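Local coordinates for protein hydrogen peroxide-inducible genes activator (Corynebacterium glutamicum, PDB 6G1B) that probably acts as a LysR-type transcription regulator that senses hydrogen peroxide and controls the expression of peroxide-responsive genes, at residues G97-P102 with F297-L302; P102-I107 with E131-E136; D172-V177 with T321-V326; H211-D216 with N274-A279. The protein carries 1 engineered substitution. All coordinates share one frame; numbering follows the deposited sequence.

The four contacts form two pairs at separate regions of one mixed sheet in the LysR effector-binding domain. Interactions 1 and 2 share Pro102 and strand 101-107, their centres about 12 Å apart; Phe297 and Phe300 from helix 294-317 pack on the strand that interaction 2 pairs with its neighbour 130-136. Interactions 3 and 4 are likewise about 12 Å apart, joined where strands 165-180 and 278-288 run next to each other. Between the pairs the centres lie about 28 to 36 Å apart, consistent with the two subdomains of this family. Along the chain, interaction 2 closes before 3 opens, 1 and 3 interleave, and 4 falls between the segments of both, tying distant sequence into one domain.

Interaction 1: residues G97-P102 with F297-L302; sequences GSLTGP and FEQFAL
Leu99 packs on one turn of helix 294-317 beside Gln299 and Phe300, an apolar loop-on-helix contact at the segment that leads into strand 101-107 of the effector-binding domain. The leucine carries it with its branch end: CD1 lies 3.7 Å from the backbone N of Phe300 and 4.2 Å from Phe300 CB, and it approaches the edge of the phenyl ring, near its plane. Leucine suits this buried place because its side chain also touches Tyr127, Glu296 and Ile303. Phe300 in turn leans on Leu103 and Val105, so it links Leu99 to the strand that follows.

Gln299 runs past Leu99 in the opposite direction. In the conformer given, one of two, its CG stands anti to the carbonyl carbon (chi1 -69°) and the chain then extends, carrying the amide out toward the loop backbone; Leu99 CD1 meets the aliphatic Gln299 CB at 4.0 Å. Gln299 OE1 comes 3.3 Å from Ser98 CA, a doubtful detail. Gly97, at the exposed end, adopts positive phi, easily reached without a side chain. With no hydrogen bond between the segments, the contact probably rests largely on dispersion and exclusion of water around Leu99.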
loop_
_atom_site.group_PDB
_atom_site.type_symbol
_atom_site.label_atom_id
_atom_site.label_comp_id
_atom_site.label_asym_id
_atom_site.label_seq_id
_atom_site.Cartn_x
_atom_site.Cartn_y
_atom_site.Cartn_z
ATOM N N GLY A 97 16.132 -23.667 31.022
ATOM C CA GLY A 97 14.957 -24.220 31.707
ATOM C C GLY A 97 13.963 -23.155 32.165
ATOM O O GLY A 97 13.515 -23.181 33.318
ATOM N N SER A 98 13.639 -22.213 31.271
ATOM C CA SER A 98 12.599 -21.216 31.530
ATOM C C SER A 98 11.950 -20.609 30.251
ATOM O O SER A 98 12.440 -20.733 29.126
ATOM C CB SER A 98 13.126 -20.124 32.472
ATOM O OG SER A 98 14.226 -19.422 31.931
ATOM N N LEU A 99 10.815 -19.957 30.474
ATOM C CA LEU A 99 9.989 -19.346 29.429
ATOM C C LEU A 99 10.490 -17.940 29.119
ATOM O O LEU A 99 10.118 -16.952 29.784
ATOM C CB LEU A 99 8.516 -19.288 29.866
ATOM C CG LEU A 99 7.641 -20.478 29.540
ATOM C CD1 LEU A 99 6.245 -20.248 30.108
ATOM C CD2 LEU A 99 7.557 -20.735 28.058
ATOM N N THR A 100 11.345 -17.876 28.112
ATOM C CA THR A 100 11.920 -16.623 27.678
ATOM C C THR A 100 11.911 -16.590 26.177
ATOM O O THR A 100 11.775 -17.625 25.535
ATOM C CB THR A 100 13.356 -16.439 28.219
ATOM O OG1 THR A 100 14.189 -17.492 27.722
ATOM C CG2 THR A 100 13.355 -16.465 29.749
ATOM N N GLY A 101 12.020 -15.391 25.622
ATOM C CA GLY A 101 12.042 -15.228 24.193
ATOM C C GLY A 101 10.685 -15.459 23.510
ATOM O O GLY A 101 9.642 -15.481 24.177
ATOM N N PRO A 102 10.699 -15.590 22.173
ATOM C CA PRO A 102 9.472 -15.686 21.404
ATOM C C PRO A 102 8.727 -16.991 21.649
ATOM O O PRO A 102 9.341 -18.050 21.693
ATOM C CB PRO A 102 9.965 -15.630 19.935
ATOM C CG PRO A 102 11.411 -15.274 19.983
ATOM C CD PRO A 102 11.900 -15.679 21.322
ATOM N N PHE A 297 7.060 -25.647 26.705
ATOM C CA PHE A 297 5.645 -25.850 26.455
ATOM C C PHE A 297 4.902 -26.336 27.709
ATOM O O PHE A 297 3.790 -25.885 27.943
ATOM C CB PHE A 297 5.407 -26.796 25.283
ATOM C CG PHE A 297 6.015 -26.340 23.973
ATOM C CD1 PHE A 297 6.192 -24.986 23.674
ATOM C CD2 PHE A 297 6.355 -27.255 23.001
ATOM C CE1 PHE A 297 6.728 -24.583 22.450
ATOM C CE2 PHE A 297 6.886 -26.858 21.772
ATOM C CZ PHE A 297 7.061 -25.517 21.500
ATOM N N GLU A 298 5.538 -27.205 28.507
ATOM C CA GLU A 298 4.955 -27.691 29.752
ATOM C C GLU A 298 4.761 -26.554 30.719
ATOM O O GLU A 298 3.725 -26.470 31.389
ATOM C CB GLU A 298 5.814 -28.777 30.417
ATOM C CG GLU A 298 5.854 -30.095 29.638
ATOM C CD GLU A 298 4.656 -31.007 29.886
ATOM O OE1 GLU A 298 3.806 -30.709 30.779
ATOM O OE2 GLU A 298 4.578 -32.052 29.171
ATOM N N GLN A 299 5.754 -25.670 30.793
ATOM C CA GLN A 299 5.651 -24.495 31.651
ATOM C C GLN A 299 4.525 -23.568 31.167
ATOM O O GLN A 299 3.779 -23.027 31.969
ATOM C CB GLN A 299 6.999 -23.766 31.752
ATOM C CG GLN A 299 8.082 -24.516 32.522
ATOM C CD GLN A 299 9.520 -24.090 32.152
ATOM O OE1 GLN A 299 9.791 -22.951 31.757
ATOM N NE2 GLN A 299 10.442 -25.021 32.279
ATOM N N PHE A 300 4.382 -23.415 29.857
ATOM C CA PHE A 300 3.297 -22.632 29.292
ATOM C C PHE A 300 1.900 -23.230 29.580
ATOM O O PHE A 300 0.926 -22.498 29.804
ATOM C CB PHE A 300 3.493 -22.431 27.788
ATOM C CG PHE A 300 2.581 -21.406 27.211
ATOM C CD1 PHE A 300 2.660 -20.093 27.628
ATOM C CD2 PHE A 300 1.628 -21.756 26.271
ATOM C CE1 PHE A 300 1.813 -19.145 27.108
ATOM C CE2 PHE A 300 0.753 -20.811 25.760
ATOM C CZ PHE A 300 0.836 -19.510 26.188
ATOM N N ALA A 301 1.831 -24.557 29.571
ATOM C CA ALA A 301 0.618 -25.297 29.937
ATOM C C ALA A 301 0.074 -24.905 31.315
ATOM O O ALA A 301 -1.134 -24.753 31.499
ATOM C CB ALA A 301 0.880 -26.800 29.877
ATOM N N LEU A 302 0.994 -24.700 32.264
ATOM C CA LEU A 302 0.624 -24.331 33.630
ATOM C C LEU A 302 -0.083 -22.987 33.637
ATOM O O LEU A 302 -1.075 -22.817 34.348
ATOM C CB LEU A 302 1.845 -24.304 34.543
ATOM C CG LEU A 302 2.662 -25.602 34.639
ATOM C CD1 LEU A 302 3.823 -25.416 35.602
ATOM C CD2 LEU A 302 1.801 -26.772 35.088
#

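Interaction 2: residues P102-I107 with E131-E136. With NA (sodium ion), chain F.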
loop_
_atom_site.group_PDB
_atom_site.type_symbol
_atom_site.label_atom_id
_atom_site.label_comp_id
_atom_site.label_asym_id
_atom_site.label_seq_id
_atom_site.Cartn_x
_atom_site.Cartn_y
_atom_site.Cartn_z
ATOM N N PRO A 102 10.699 -15.590 22.173
ATOM C CA PRO A 102 9.472 -15.686 21.404
ATOM C C PRO A 102 8.727 -16.991 21.649
ATOM O O PRO A 102 9.341 -18.050 21.693
ATOM C CB PRO A 102 9.965 -15.630 19.935
ATOM C CG PRO A 102 11.411 -15.274 19.983
ATOM C CD PRO A 102 11.900 -15.679 21.322
ATOM N N LEU A 103 7.422 -16.897 21.822
ATOM C CA LEU A 103 6.561 -18.073 21.829
ATOM C C LEU A 103 5.335 -17.740 21.001
ATOM O O LEU A 103 4.546 -16.896 21.390
ATOM C CB LEU A 103 6.182 -18.471 23.263
ATOM C CG LEU A 103 5.289 -19.713 23.380
ATOM C CD1 LEU A 103 5.938 -20.957 22.830
ATOM C CD2 LEU A 103 4.917 -19.970 24.821
ATOM N N THR A 104 5.198 -18.390 19.857
ATOM C CA THR A 104 4.059 -18.176 18.991
ATOM C C THR A 104 2.980 -19.286 19.210
ATOM O O THR A 104 3.230 -20.473 18.978
ATOM C CB THR A 104 4.513 -18.057 17.547
ATOM O OG1 THR A 104 5.472 -16.997 17.471
ATOM C CG2 THR A 104 3.350 -17.747 16.627
ATOM N N VAL A 105 1.797 -18.864 19.661
ATOM C CA VAL A 105 0.734 -19.768 20.086
ATOM C C VAL A 105 -0.503 -19.651 19.178
ATOM O O VAL A 105 -1.050 -18.564 19.035
ATOM C CB VAL A 105 0.306 -19.468 21.552
ATOM C CG1 VAL A 105 -0.590 -20.563 22.100
ATOM C CG2 VAL A 105 1.534 -19.348 22.457
ATOM N N GLY A 106 -0.922 -20.770 18.576
ATOM C CA GLY A 106 -2.236 -20.858 17.923
ATOM C C GLY A 106 -3.327 -21.194 18.938
ATOM O O GLY A 106 -3.097 -22.025 19.795
ATOM N N ILE A 107 -4.491 -20.546 18.883
ATOM C CA ILE A 107 -5.607 -20.857 19.791
ATOM C C ILE A 107 -6.905 -20.895 18.989
ATOM O O ILE A 107 -7.165 -19.997 18.186
ATOM C CB ILE A 107 -5.784 -19.828 20.954
ATOM C CG1 ILE A 107 -4.464 -19.601 21.684
ATOM C CG2 ILE A 107 -6.814 -20.307 21.981
ATOM C CD1 ILE A 107 -4.543 -18.580 22.811
ATOM N N GLU A 131 7.982 -13.501 25.242
ATOM C CA GLU A 131 7.484 -12.641 24.199
ATOM C C GLU A 131 6.372 -13.410 23.463
ATOM O O GLU A 131 6.639 -14.134 22.503
ATOM C CB GLU A 131 8.645 -12.259 23.270
ATOM C CG GLU A 131 9.771 -11.475 23.922
ATOM C CD GLU A 131 10.904 -11.101 22.946
ATOM O OE1 GLU A 131 10.759 -11.156 21.678
ATOM O OE2 GLU A 131 11.976 -10.729 23.452
ATOM N N PRO A 132 5.129 -13.297 23.940
ATOM C CA PRO A 132 4.064 -14.131 23.364
ATOM C C PRO A 132 3.557 -13.553 22.045
ATOM O O PRO A 132 3.466 -12.325 21.914
ATOM C CB PRO A 132 2.954 -14.078 24.419
ATOM C CG PRO A 132 3.149 -12.757 25.080
ATOM C CD PRO A 132 4.636 -12.441 25.032
ATOM N N HIS A 133 3.274 -14.422 21.071
ATOM C CA HIS A 133 2.618 -14.036 19.827
ATOM C C HIS A 133 1.438 -14.960 19.600
ATOM O O HIS A 133 1.622 -16.170 19.533
ATOM C CB HIS A 133 3.602 -14.108 18.659
ATOM C CG HIS A 133 4.766 -13.195 18.832
ATOM N ND1 HIS A 133 4.661 -11.831 18.673
ATOM C CD2 HIS A 133 6.041 -13.435 19.224
ATOM C CE1 HIS A 133 5.829 -11.268 18.945
ATOM N NE2 HIS A 133 6.682 -12.217 19.295
ATOM N N ILE A 134 0.238 -14.403 19.480
ATOM C CA ILE A 134 -0.980 -15.191 19.406
ATOM C C ILE A 134 -1.596 -15.115 18.025
ATOM O O ILE A 134 -1.748 -14.012 17.469
ATOM C CB ILE A 134 -2.048 -14.705 20.421
ATOM C CG1 ILE A 134 -1.465 -14.546 21.827
ATOM C CG2 ILE A 134 -3.232 -15.651 20.442
ATOM C CD1 ILE A 134 -0.955 -15.832 22.437
ATOM N N VAL A 135 -1.932 -16.289 17.499
ATOM C CA VAL A 135 -2.681 -16.465 16.280
ATOM C C VAL A 135 -3.961 -17.207 16.661
ATOM O O VAL A 135 -3.912 -18.296 17.193
ATOM C CB VAL A 135 -1.872 -17.281 15.232
ATOM C CG1 VAL A 135 -2.709 -17.604 14.011
ATOM C CG2 VAL A 135 -0.668 -16.485 14.765
ATOM N N GLU A 136 -5.107 -16.611 16.381
ATOM C CA GLU A 136 -6.399 -17.236 16.610
ATOM C C GLU A 136 -6.991 -17.647 15.271
ATOM O O GLU A 136 -7.178 -16.802 14.405
ATOM C CB GLU A 136 -7.324 -16.276 17.344
ATOM C CG GLU A 136 -8.694 -16.862 17.688
ATOM C CD GLU A 136 -9.853 -15.925 17.456
ATOM O OE1 GLU A 136 -9.717 -14.808 16.973
ATOM O OE2 GLU A 136 -10.959 -16.287 17.804
HETATM NA NA NA F . 9.540 -11.678 19.557
#
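His133 joins both neighbours of Thr104 through its backbone: Val105 N donates to His133 O at 2.7 Å and His133 N to Leu103 O at 2.8 Å. Three more bonds continue the ladder, from Leu103 N to Glu131 O, Val135 N to Val105 O (2.9 Å, 175°) and Ile107 N to Val135 O. At the start of the pair, a sodium ion is bound by Glu131 OE1 at 2.5 Å and, as the longer and looser ligand, by His133 NE2 at 2.9 Å, the ion lying in the plane of the imidazole. Glutamate and histidine suit the site because both project from the same face as Pro102, where an extended carboxylate chain and a ring nitrogen can converge.

Strands 101-107 and 130-136 are adjacent and parallel, linked through short helices as a beta-alpha-beta crossover of the domain's sheet. Ile134 and Val135 carry that sheet on into a parallel strand of another chain, whose backbone and a polar side chain also bond the carboxylate of Glu136 in the conformer given.

On the sodium face, Thr104 OG1 rests 3.6 Å from His133 CB. On the face of Val105, Ile134 and Ile107 the packing is apolar: Ile134 bends at chi2 (-63°), bringing its CD1 to 3.9 Å from Val105 CB, while Ile134 CG2 sits 4.0 Å from Ile107 CD1.

Interaction 3: residues D172-V177 with T321-V326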
loop_
_atom_site.group_PDB
_atom_site.type_symbol
_atom_site.label_atom_id
_atom_site.label_comp_id
_atom_site.label_asym_id
_atom_site.label_seq_id
_atom_site.Cartn_x
_atom_site.Cartn_y
_atom_site.Cartn_z
ATOM N N ASP A 172 -10.352 -30.546 31.082
ATOM C CA ASP A 172 -11.672 -30.823 30.560
ATOM C C ASP A 172 -12.571 -29.652 30.883
ATOM O O ASP A 172 -12.638 -29.221 32.014
ATOM C CB ASP A 172 -12.235 -32.115 31.188
ATOM C CG ASP A 172 -11.388 -33.316 30.872
ATOM O OD1 ASP A 172 -10.937 -34.081 31.762
ATOM O OD2 ASP A 172 -11.040 -33.423 29.680
ATOM N N GLU A 173 -13.276 -29.153 29.889
ATOM C CA GLU A 173 -14.167 -28.002 30.038
ATOM C C GLU A 173 -15.576 -28.470 29.735
ATOM O O GLU A 173 -15.839 -28.997 28.671
ATOM C CB GLU A 173 -13.763 -26.867 29.098
ATOM C CG GLU A 173 -14.759 -25.732 29.017
ATOM C CD GLU A 173 -14.248 -24.509 28.253
ATOM O OE1 GLU A 173 -13.381 -24.652 27.339
ATOM O OE2 GLU A 173 -14.738 -23.403 28.595
ATOM N N ASP A 174 -16.456 -28.286 30.691
ATOM C CA ASP A 174 -17.850 -28.625 30.507
ATOM C C ASP A 174 -18.535 -27.638 29.586
ATOM O O ASP A 174 -18.054 -26.523 29.408
ATOM C CB ASP A 174 -18.602 -28.638 31.842
ATOM C CG ASP A 174 -18.207 -29.787 32.728
ATOM O OD1 ASP A 174 -18.220 -29.555 33.959
ATOM O OD2 ASP A 174 -17.874 -30.905 32.247
ATOM N N PHE A 175 -19.652 -28.073 29.008
ATOM C CA PHE A 175 -20.575 -27.206 28.295
ATOM C C PHE A 175 -21.799 -26.954 29.157
ATOM O O PHE A 175 -22.058 -27.667 30.117
ATOM C CB PHE A 175 -21.001 -27.823 26.954
ATOM C CG PHE A 175 -19.935 -27.799 25.918
ATOM C CD1 PHE A 175 -18.916 -28.704 25.947
ATOM C CD2 PHE A 175 -19.966 -26.852 24.927
ATOM C CE1 PHE A 175 -17.904 -28.660 25.018
ATOM C CE2 PHE A 175 -18.978 -26.797 23.981
ATOM C CZ PHE A 175 -17.918 -27.683 24.025
ATOM N N ILE A 176 -22.523 -25.898 28.819
ATOM C CA ILE A 176 -23.814 -25.580 29.410
ATOM C C ILE A 176 -24.802 -25.541 28.252
ATOM O O ILE A 176 -24.417 -25.332 27.121
ATOM C CB ILE A 176 -23.769 -24.236 30.200
ATOM C CG1 ILE A 176 -25.061 -24.043 30.991
ATOM C CG2 ILE A 176 -23.512 -23.034 29.305
ATOM C CD1 ILE A 176 -24.897 -23.167 32.212
ATOM N N VAL A 177 -26.064 -25.809 28.518
ATOM C CA VAL A 177 -27.087 -25.709 27.493
ATOM C C VAL A 177 -27.619 -24.283 27.546
ATOM O O VAL A 177 -27.826 -23.742 28.641
ATOM C CB VAL A 177 -28.220 -26.707 27.712
ATOM C CG1 VAL A 177 -29.200 -26.649 26.546
ATOM C CG2 VAL A 177 -27.655 -28.110 27.798
ATOM N N THR A 321 -25.907 -21.605 37.281
ATOM C CA THR A 321 -25.566 -22.899 37.854
ATOM C C THR A 321 -24.793 -23.692 36.825
ATOM O O THR A 321 -25.234 -23.816 35.670
ATOM C CB THR A 321 -26.831 -23.664 38.276
ATOM O OG1 THR A 321 -27.546 -22.897 39.238
ATOM C CG2 THR A 321 -26.503 -25.044 38.870
ATOM N N LEU A 322 -23.642 -24.213 37.240
ATOM C CA LEU A 322 -22.782 -24.975 36.357
ATOM C C LEU A 322 -23.068 -26.476 36.453
ATOM O O LEU A 322 -23.662 -26.953 37.424
ATOM C CB LEU A 322 -21.316 -24.674 36.679
ATOM C CG LEU A 322 -20.961 -23.175 36.695
ATOM C CD1 LEU A 322 -19.479 -22.953 36.974
ATOM C CD2 LEU A 322 -21.336 -22.500 35.387
ATOM N N LYS A 323 -22.639 -27.200 35.429
ATOM C CA LYS A 323 -22.734 -28.642 35.399
ATOM C C LYS A 323 -22.055 -29.279 36.623
ATOM O O LYS A 323 -20.945 -28.874 37.014
ATOM C CB LYS A 323 -22.085 -29.160 34.101
ATOM C CG LYS A 323 -22.000 -30.683 34.010
ATOM C CD LYS A 323 -22.369 -31.290 32.663
ATOM C CE LYS A 323 -23.064 -32.638 32.849
ATOM N NZ LYS A 323 -22.337 -33.556 33.778
ATOM N N GLN A 324 -22.739 -30.259 37.217
ATOM C CA GLN A 324 -22.163 -31.147 38.241
ATOM C C GLN A 324 -21.772 -32.479 37.597
ATOM O O GLN A 324 -22.515 -32.980 36.738
ATOM C CB GLN A 324 -23.183 -31.408 39.368
ATOM C CG GLN A 324 -23.784 -30.159 39.999
ATOM C CD GLN A 324 -22.724 -29.183 40.496
ATOM O OE1 GLN A 324 -22.041 -29.440 41.486
ATOM N NE2 GLN A 324 -22.576 -28.050 39.785
ATOM N N ASN A 325 -20.629 -33.035 38.000
ATOM C CA ASN A 325 -20.137 -34.320 37.464
ATOM C C ASN A 325 -19.938 -35.368 38.559
ATOM O O ASN A 325 -19.783 -35.020 39.708
ATOM C CB ASN A 325 -18.822 -34.107 36.679
ATOM C CG ASN A 325 -18.991 -33.158 35.505
ATOM O OD1 ASN A 325 -19.726 -33.452 34.549
ATOM N ND2 ASN A 325 -18.325 -32.010 35.582
ATOM N N VAL A 326 -19.968 -36.650 38.181
ATOM C CA VAL A 326 -19.529 -37.765 39.047
ATOM C C VAL A 326 -18.007 -37.872 38.921
ATOM O O VAL A 326 -17.408 -37.126 38.151
ATOM C CB VAL A 326 -20.202 -39.130 38.672
ATOM C CG1 VAL A 326 -21.732 -39.020 38.707
ATOM C CG2 VAL A 326 -19.725 -39.695 37.320
HETATM O O HOH W 1 -19.078 -27.352 35.281
HETATM O O HOH W 2 -22.537 -25.955 32.916
#
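Asp174 of the long strand 165-180 reaches across to Lys323 and Asn325 of the chain's C-terminal tail, an irregular segment that follows helix 294-317 and lies along this strand of the effector-binding domain without pairing with it as a beta strand. The aspartate begins at CB, 4.2 Å from Lys323 CB, where the two side chains cross at about a right angle. Its CG, anti to the carbonyl carbon (chi1 -70°), brings the carboxylate over the tail. OD1 is the working tip: Asn325 ND2 donates to it at 2.9 Å, meeting it on the syn side and only 18° out of the carboxylate plane. A water also donates to OD1 at 2.7 Å and to Lys323 O, so one oxygen accepts from the tail directly and is bridged to its backbone. OD2 lies farther from the same amide nitrogen.

Asparagine suits its place because its amide serves both ways: while ND2 gives to Asp174, Asn325 OD1 accepts from Lys323 NZ at 2.7 Å. The lysine chain, bent along its length, turns its ammonium back onto its own tail, where NZ also gives to Gln324 O at 3.0 Å and, beyond the segments, to Val277 O. Lys323 NZ stays 5.4 Å from Asp174 OD2, not a salt bridge, though some attraction is likely. Farther along, Ile176 CD1 touches Thr321 O, and a second water accepts from Lys323 N at 2.8 Å while making only a weak bond to Phe175 O.

Interaction 4: residues H211-D216 with N274-A279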
loop_
_atom_site.group_PDB
_atom_site.type_symbol
_atom_site.label_atom_id
_atom_site.label_comp_id
_atom_site.label_asym_id
_atom_site.label_seq_id
_atom_site.Cartn_x
_atom_site.Cartn_y
_atom_site.Cartn_z
ATOM N N HIS A 211 -21.867 -37.914 25.873
ATOM C CA HIS A 211 -22.211 -39.324 26.091
ATOM C C HIS A 211 -22.713 -39.530 27.525
ATOM O O HIS A 211 -22.494 -38.694 28.412
ATOM C CB HIS A 211 -21.021 -40.265 25.808
ATOM C CG HIS A 211 -19.835 -40.011 26.686
ATOM N ND1 HIS A 211 -19.613 -40.679 27.868
ATOM C CD2 HIS A 211 -18.823 -39.123 26.564
ATOM C CE1 HIS A 211 -18.507 -40.223 28.431
ATOM N NE2 HIS A 211 -18.010 -39.275 27.658
ATOM N N ASP A 212 -23.441 -40.621 27.702
ATOM C CA ASP A 212 -23.775 -41.187 29.010
ATOM C C ASP A 212 -23.430 -42.683 28.938
ATOM O O ASP A 212 -22.831 -43.121 27.948
ATOM C CB ASP A 212 -25.257 -40.927 29.380
ATOM C CG ASP A 212 -26.254 -41.570 28.423
ATOM O OD1 ASP A 212 -25.941 -42.591 27.789
ATOM O OD2 ASP A 212 -27.381 -41.046 28.315
ATOM N N GLN A 213 -23.838 -43.467 29.941
ATOM C CA GLN A 213 -23.439 -44.886 30.046
ATOM C C GLN A 213 -24.018 -45.811 28.951
ATOM O O GLN A 213 -23.516 -46.913 28.752
ATOM C CB GLN A 213 -23.787 -45.449 31.431
ATOM C CG GLN A 213 -23.054 -44.785 32.603
ATOM C CD GLN A 213 -23.837 -43.632 33.255
ATOM O OE1 GLN A 213 -23.941 -42.532 32.703
ATOM N NE2 GLN A 213 -24.379 -43.886 34.444
ATOM N N ILE A 214 -25.056 -45.356 28.252
ATOM C CA ILE A 214 -25.758 -46.139 27.225
ATOM C C ILE A 214 -25.526 -45.637 25.784
ATOM O O ILE A 214 -25.355 -46.448 24.877
ATOM C CB ILE A 214 -27.274 -46.145 27.541
ATOM C CG1 ILE A 214 -27.510 -46.774 28.927
ATOM C CG2 ILE A 214 -28.083 -46.872 26.461
ATOM C CD1 ILE A 214 -28.823 -46.380 29.569
ATOM N N VAL A 215 -25.545 -44.315 25.580
ATOM C CA VAL A 215 -25.452 -43.683 24.254
ATOM C C VAL A 215 -24.141 -42.886 24.146
ATOM O O VAL A 215 -23.808 -42.125 25.044
ATOM C CB VAL A 215 -26.682 -42.765 24.004
ATOM C CG1 VAL A 215 -26.444 -41.761 22.878
ATOM C CG2 VAL A 215 -27.925 -43.597 23.709
ATOM N N ASP A 216 -23.410 -43.075 23.044
ATOM C CA ASP A 216 -22.186 -42.312 22.766
ATOM C C ASP A 216 -22.384 -41.512 21.470
ATOM O O ASP A 216 -22.457 -42.084 20.379
ATOM C CB ASP A 216 -20.974 -43.252 22.632
ATOM C CG ASP A 216 -19.646 -42.506 22.683
ATOM O OD1 ASP A 216 -18.743 -43.001 23.393
ATOM O OD2 ASP A 216 -19.485 -41.423 22.059
ATOM N N ASN A 274 -27.640 -33.835 33.612
ATOM C CA ASN A 274 -27.471 -34.446 34.914
ATOM C C ASN A 274 -26.037 -34.973 35.086
ATOM O O ASN A 274 -25.272 -35.074 34.106
ATOM C CB ASN A 274 -28.510 -35.570 35.106
ATOM C CG ASN A 274 -28.764 -35.878 36.559
ATOM O OD1 ASN A 274 -28.900 -34.967 37.367
ATOM N ND2 ASN A 274 -28.827 -37.169 36.905
ATOM N N SER A 275 -25.680 -35.269 36.336
ATOM C CA SER A 275 -24.400 -35.870 36.697
ATOM C C SER A 275 -23.934 -37.036 35.830
ATOM O O SER A 275 -22.749 -37.161 35.572
ATOM C CB SER A 275 -24.458 -36.326 38.157
ATOM O OG SER A 275 -24.797 -35.206 38.954
ATOM N N ASP A 276 -24.851 -37.874 35.376
ATOM C CA ASP A 276 -24.480 -39.073 34.603
ATOM C C ASP A 276 -24.140 -38.772 33.143
ATOM O O ASP A 276 -23.603 -39.635 32.458
ATOM C CB ASP A 276 -25.583 -40.160 34.679
ATOM C CG ASP A 276 -26.089 -40.384 36.105
ATOM O OD1 ASP A 276 -27.326 -40.250 36.338
ATOM O OD2 ASP A 276 -25.227 -40.650 36.986
ATOM N N VAL A 277 -24.471 -37.580 32.656
ATOM C CA VAL A 277 -24.113 -37.203 31.295
ATOM C C VAL A 277 -22.747 -36.539 31.306
ATOM O O VAL A 277 -22.452 -35.722 32.168
ATOM C CB VAL A 277 -25.173 -36.275 30.681
ATOM C CG1 VAL A 277 -24.752 -35.762 29.312
ATOM C CG2 VAL A 277 -26.516 -37.018 30.612
ATOM N N THR A 278 -21.905 -36.930 30.361
ATOM C CA THR A 278 -20.683 -36.202 30.079
ATOM C C THR A 278 -20.986 -35.243 28.927
ATOM O O THR A 278 -21.495 -35.666 27.893
ATOM C CB THR A 278 -19.522 -37.138 29.712
ATOM O OG1 THR A 278 -19.135 -37.852 30.879
ATOM C CG2 THR A 278 -18.262 -36.315 29.171
ATOM N N ALA A 279 -20.744 -33.956 29.137
ATOM C CA ALA A 279 -20.871 -32.983 28.060
ATOM C C ALA A 279 -19.729 -31.982 28.233
ATOM O O ALA A 279 -19.873 -30.997 28.904
ATOM C CB ALA A 279 -22.230 -32.299 28.078
#
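Thr278 lies against one face of the His211 ring, the two side chains running side by side in the same direction. Thr278 CB makes a CH-pi contact, 3.6 Å from the ring centroid and 24° off the ring normal, offset toward the rim; CG2 of the threonine comes 3.3 Å from His211 NE2, a snug fit. The histidine gets there with CG between its backbone N and carbonyl carbon (chi1 61°), which swings the imidazole over its neighbour. The CB-H and CG2 methyl of a beta-branched threonine suit that face. Beneath the side chains the backbones bond twice: His211 N donates to Thr278 O at 3.0 Å, and Thr278 N to His211 O at 2.7 Å.

This reciprocal pair is an antiparallel hydrogen-bonded one, joining the end of strand 209-211 to the start of strand 278-288. The loop beyond His211 lies between Cys209 and Cys218, which are joined in a disulfide here; in OxyR proteins such a bond is the usual mark of peroxide oxidation, and that is probably its meaning in this one.

Asp212 and Asp276 extend the contact, with Asp212 CB 3.7 Å from Asp276 O, and the Gln213 side chain lies near Asp276. What shapes the loop is an Asx turn, in which Asp212 OD1 accepts from Ile214 N at 2.9 Å, widened to an Asx motif by Val215 N at 2.8 Å from the same Asp212 OD1, a short-chain carboxylate being well placed to grip amides just ahead of it. In the partner segment, a type I turn from Asn274 to Val277, closed by Val277 N bonding to Asn274 O at 3.0 Å, leads the chain into Thr278, while Val277 packs on Glu192 and Leu193.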